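Local atomic coordinates of sensor protein (Geobacter sulfurreducens PCA, PDB entry 2R78), a protein that probably works as a two-component sensor histidine kinase that transfers a phosphoryl group from ATP to a protein histidine, and is represented here by its PAS domain. Residues 44-50 against 88-92. Residues are numbered along the deposited sequence; the frame is centred on the assembly and turned at random.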
loop_
_atom_site.group_PDB
_atom_site.type_symbol
_atom_site.label_atom_id
_atom_site.label_comp_id
_atom_site.label_asym_id
_atom_site.label_seq_id
_atom_site.Cartn_x
_atom_site.Cartn_y
_atom_site.Cartn_z
ATOM N N ILE B 44 -13.037 8.075 -6.706
ATOM C CA ILE B 44 -14.390 8.636 -6.581
ATOM C C ILE B 44 -14.492 10.131 -7.006
ATOM O O ILE B 44 -15.553 10.751 -6.901
ATOM C CB ILE B 44 -14.935 8.410 -5.151
ATOM C CG1 ILE B 44 -14.250 9.300 -4.120
ATOM C CG2 ILE B 44 -14.751 6.948 -4.723
ATOM C CD1 ILE B 44 -14.758 9.060 -2.734
ATOM N N GLY B 45 -13.407 10.705 -7.509
ATOM C CA GLY B 45 -13.389 12.119 -7.915
ATOM C C GLY B 45 -13.742 13.119 -6.814
ATOM O O GLY B 45 -14.378 14.149 -7.081
ATOM N N TYR B 46 -13.351 12.814 -5.574
ATOM C CA TYR B 46 -13.503 13.738 -4.444
ATOM C C TYR B 46 -12.167 14.393 -4.185
ATOM O O TYR B 46 -11.120 13.803 -4.471
ATOM C CB TYR B 46 -13.882 13.001 -3.157
ATOM C CG TYR B 46 -15.334 12.614 -2.998
ATOM C CD1 TYR B 46 -16.145 12.380 -4.105
ATOM C CD2 TYR B 46 -15.886 12.446 -1.732
ATOM C CE1 TYR B 46 -17.465 12.008 -3.957
ATOM C CE2 TYR B 46 -17.209 12.072 -1.577
ATOM C CZ TYR B 46 -17.988 11.840 -2.705
ATOM O OH TYR B 46 -19.308 11.475 -2.592
ATOM N N THR B 47 -12.195 15.593 -3.614
ATOM C CA THR B 47 -10.977 16.190 -3.091
ATOM C C THR B 47 -10.767 15.637 -1.689
ATOM O O THR B 47 -11.707 15.155 -1.054
ATOM C CB THR B 47 -11.031 17.738 -3.003
ATOM O OG1 THR B 47 -11.897 18.138 -1.930
ATOM C CG2 THR B 47 -11.477 18.353 -4.332
ATOM N N ARG B 48 -9.527 15.733 -1.211
ATOM C CA ARG B 48 -9.180 15.353 0.151
ATOM C C ARG B 48 -10.058 16.056 1.199
ATOM O O ARG B 48 -10.517 15.431 2.141
ATOM C CB ARG B 48 -7.678 15.632 0.415
ATOM C CG ARG B 48 -7.144 15.097 1.732
ATOM C CD ARG B 48 -5.607 15.287 1.862
ATOM N NE ARG B 48 -5.119 15.004 3.213
ATOM C CZ ARG B 48 -5.276 15.819 4.262
ATOM N NH1 ARG B 48 -5.876 17.001 4.133
ATOM N NH2 ARG B 48 -4.822 15.463 5.461
ATOM N N ASP B 49 -10.306 17.355 1.030
ATOM C CA ASP B 49 -11.113 18.104 2.000
ATOM C C ASP B 49 -12.569 17.667 2.063
ATOM O O ASP B 49 -13.176 17.671 3.123
ATOM C CB ASP B 49 -11.042 19.607 1.681
ATOM C CG ASP B 49 -9.641 20.139 1.810
ATOM O OD1 ASP B 49 -8.857 19.526 2.578
ATOM O OD2 ASP B 49 -9.313 21.147 1.135
ATOM N N GLU B 50 -13.099 17.279 0.919
ATOM C CA GLU B 50 -14.478 16.799 0.815
ATOM C C GLU B 50 -14.625 15.430 1.443
ATOM O O GLU B 50 -15.577 15.158 2.178
ATOM C CB GLU B 50 -14.869 16.732 -0.639
ATOM C CG GLU B 50 -14.967 18.099 -1.232
ATOM C CD GLU B 50 -15.265 18.079 -2.695
ATOM O OE1 GLU B 50 -14.749 17.194 -3.434
ATOM O OE2 GLU B 50 -16.034 18.966 -3.110
ATOM N N TRP B 88 -21.535 4.618 -3.143
ATOM C CA TRP B 88 -22.367 5.487 -3.963
ATOM C C TRP B 88 -21.887 6.903 -3.675
ATOM O O TRP B 88 -22.043 7.416 -2.562
ATOM C CB TRP B 88 -23.834 5.397 -3.595
ATOM C CG TRP B 88 -24.532 4.147 -3.949
ATOM C CD1 TRP B 88 -25.257 3.900 -5.081
ATOM C CD2 TRP B 88 -24.611 2.967 -3.157
ATOM N NE1 TRP B 88 -25.805 2.641 -5.019
ATOM C CE2 TRP B 88 -25.414 2.050 -3.848
ATOM C CE3 TRP B 88 -24.102 2.601 -1.917
ATOM C CZ2 TRP B 88 -25.704 0.794 -3.332
ATOM C CZ3 TRP B 88 -24.394 1.354 -1.408
ATOM C CH2 TRP B 88 -25.172 0.467 -2.108
ATOM N N THR B 89 -21.289 7.514 -4.693
ATOM C CA THR B 89 -20.772 8.858 -4.547
ATOM C C THR B 89 -21.830 9.954 -4.787
ATOM O O THR B 89 -22.941 9.711 -5.279
ATOM C CB THR B 89 -19.636 9.110 -5.502
ATOM O OG1 THR B 89 -20.151 9.254 -6.821
ATOM C CG2 THR B 89 -18.620 7.967 -5.454
ATOM N N ARG B 90 -21.472 11.176 -4.404
ATOM C CA ARG B 90 -22.462 12.258 -4.395
ATOM C C ARG B 90 -22.857 12.674 -5.825
ATOM O O ARG B 90 -23.899 13.325 -6.036
ATOM C CB ARG B 90 -21.926 13.457 -3.611
ATOM C CG ARG B 90 -20.739 14.061 -4.270
ATOM C CD ARG B 90 -20.233 15.277 -3.565
ATOM N NE ARG B 90 -19.235 15.883 -4.438
ATOM C CZ ARG B 90 -17.963 16.083 -4.111
ATOM N NH1 ARG B 90 -17.137 16.613 -5.008
ATOM N NH2 ARG B 90 -17.520 15.773 -2.901
ATOM N N ASN B 91 -22.028 12.301 -6.807
ATOM C CA ASN B 91 -22.312 12.622 -8.189
ATOM C C ASN B 91 -23.035 11.498 -8.916
ATOM O O ASN B 91 -23.180 11.566 -10.134
ATOM C CB ASN B 91 -21.016 12.928 -8.940
ATOM C CG ASN B 91 -20.369 11.698 -9.489
ATOM O OD1 ASN B 91 -19.957 11.653 -10.665
ATOM N ND2 ASN B 91 -20.281 10.669 -8.661
ATOM N N GLY B 92 -23.431 10.439 -8.201
ATOM C CA GLY B 92 -24.217 9.355 -8.791
ATOM C C GLY B 92 -23.442 8.102 -9.179
ATOM O O GLY B 92 -24.021 7.135 -9.647
HETATM O O HOH W 1 -17.928 10.676 -7.988
#
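Arg90 lays its guanidinium almost flat on the ring of Tyr46, a cation-pi stack in which the planes are 19° apart and CZ stands 4.3 Å from the ring centroid. NH2 sits over the middle of the ring; Ile44 CD1 covers the opposite face nearer the rim. Arg90 reaches this position because its chain, after a first torsion of 65° that sets CG between its own N and carbonyl carbon, runs out extended to NE, antiparallel to the tyrosine side chain. The phenol is also fixed at its far end, where Arg90 N donates in the plane of the ring to Tyr46 OH over 2.8 Å. Replacing the tyrosine by a leucine would probably leave that backbone N-H without its acceptor and the guanidinium without the flat surface that fixes its tilt.

Glu50 takes the edge of the guanidinium. Arg90 NH1 forms a salt bridge of 2.9 Å with Glu50 OE1, which lies near the guanidinium plane, although the carboxylate is turned 72° against that plane and is met from above its own. From the other face of the carboxylate, Thr47 N gives the same OE1 a nearly straight bond of 3.0 Å, one half of the capping box that begins helix 48-51.

Beside this, Thr89 CG2 packs 3.7 Å from Ile44 CB, and a water links Ile44 O to Thr89 OG1. The contact thus ties the turn after strand 81-88, outermost in the PAS sheet within this chain, to the link between helices 38-44 and 48-51. It exemplifies an arginine held by two unlike partners, an aromatic face for its flat side and a carboxylate for its edge. The carboxylate probably offsets part of the arginine's charge, while the shared OE1 couples the arginine to the helix cap; what charge remains is likely to polarise the Tyr46 ring.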